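CdiI toxin (Salmonella enterica subsp. enterica serovar Rubislaw str. ATCC 10717, PDB 4ZQU) is the immunity protein of a contact-dependent growth inhibition system, binding the cognate CdiA-CT toxin and neutralizing its toxic activity. Local coordinates at the interface of chains B and A. Coordinates in Å, arbitrary orientation; residue numbers count along the deposited sequence, not the author numbering. Chains: chain A, CdiI toxin; chain B, CdiA-CT toxin, Conserved domain protein.

The interface of chains B and A. Residues chain B 75-77; chain A 24, 29-31.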
# COMPACT_ATOMS: atom_id res chain seq x y z
N GLY B 75 5.24 3.13 -5.55
CA GLY B 75 4.33 4.22 -5.87
C GLY B 75 2.89 4.00 -5.42
O GLY B 75 1.99 4.70 -5.86
N VAL B 76 2.69 3.02 -4.54
CA VAL B 76 1.35 2.70 -4.04
C VAL B 76 1.30 2.75 -2.51
O VAL B 76 2.20 2.26 -1.83
CB VAL B 76 0.89 1.30 -4.51
CG1 VAL B 76 -0.53 1.00 -4.02
CG2 VAL B 76 0.97 1.20 -6.02
N THR B 77 0.23 3.34 -1.98
CA THR B 77 0.05 3.47 -0.53
C THR B 77 -1.21 2.77 -0.04
O THR B 77 -2.31 3.00 -0.56
CB THR B 77 0.01 4.95 -0.10
OG1 THR B 77 1.24 5.60 -0.45
CG2 THR B 77 -0.21 5.07 1.41
N TYR A 24 -1.13 11.70 -5.96
CA TYR A 24 -1.62 10.33 -5.87
C TYR A 24 -3.12 10.33 -6.11
O TYR A 24 -3.80 11.30 -5.81
CB TYR A 24 -1.31 9.70 -4.52
CG TYR A 24 0.04 9.02 -4.44
CD1 TYR A 24 1.10 9.44 -5.22
CD2 TYR A 24 0.24 7.95 -3.58
CE1 TYR A 24 2.33 8.81 -5.14
CE2 TYR A 24 1.46 7.31 -3.50
CZ TYR A 24 2.50 7.75 -4.28
OH TYR A 24 3.72 7.12 -4.20
N SER A 29 -7.16 2.71 -1.63
CA SER A 29 -5.73 2.87 -1.86
C SER A 29 -5.49 4.10 -2.73
O SER A 29 -6.38 4.52 -3.47
CB SER A 29 -5.13 1.63 -2.52
OG SER A 29 -5.67 1.43 -3.82
N ASN A 30 -4.30 4.68 -2.63
CA ASN A 30 -3.93 5.78 -3.50
C ASN A 30 -2.51 5.58 -4.02
O ASN A 30 -1.64 5.09 -3.31
CB ASN A 30 -4.05 7.12 -2.77
CG ASN A 30 -3.20 7.18 -1.52
OD1 ASN A 30 -2.09 7.72 -1.54
ND2 ASN A 30 -3.71 6.63 -0.42
N GLN A 31 -2.28 5.95 -5.28
CA GLN A 31 -1.00 5.66 -5.91
C GLN A 31 -0.58 6.72 -6.92
O GLN A 31 -1.39 7.52 -7.37
CB GLN A 31 -1.07 4.30 -6.60
CG GLN A 31 -2.12 4.21 -7.70
CD GLN A 31 -2.29 2.80 -8.22
OE1 GLN A 31 -1.60 2.39 -9.15
NE2 GLN A 31 -3.20 2.05 -7.60
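B:Thr77 and A:Asn30 pair antiparallel across the toxin-immunity interface, B:Val76 and A:Gln31 continuing the same pairing, so that the start of toxin strand 76-79 pairs with the start of immunity strand 30-32. This is β-augmentation, a short strand pairing across the chains that contributes to the toxin-immunity complex. The amide N of B:Thr77 donates to the carbonyl O of A:Asn30 at 2.9 Å, with an angle of 155° at the hydrogen and the donor lying nearly on the line of the C=O bond. The return bond, from A:Asn30 N to B:Thr77 O, is weak at 3.3 Å, although fairly straight.

Side chains alternate along the strands, and paired residues point to the same side. On one side of the strands, B:Val76 and A:Gln31 run side by side; the valine methyl CG2 packs on the first side-chain methylene, CB, of the glutamine at 3.8 Å. With CG1 of B:Val76 anti to the backbone N (chi1 -178°), CG2 lies beside that N and is the methyl turned to the glutamine.

On the other side, the B:Thr77 side chain faces A:Tyr24 and A:Asn30. The hydroxyl OG1 of B:Thr77, set beside its own backbone N (chi1 -61°), lies next to ring carbon CE2 of A:Tyr24, 3.5 Å away and slightly off the ring plane, a van der Waals contact in which the two side chains cross at about a right angle. The amide of A:Asn30 sits next to this pair: its OD1 lies in the plane of the tyrosine ring, at the ring's edge, and 3.8 Å from B:Thr77 CB. One face of the same ring is covered near its rim by the backbone carbonyl carbon of A:Gln31, a neighbour within the immunity protein that probably limits the ring's movement on that side. B:Gly75 O lies above the ring plane on that same face, toward the rim and 3.5 Å from A:Tyr24 CZ. At the far end of the ring, the phenol OH of A:Tyr24 rests 3.4 Å from B:Gly75 CA.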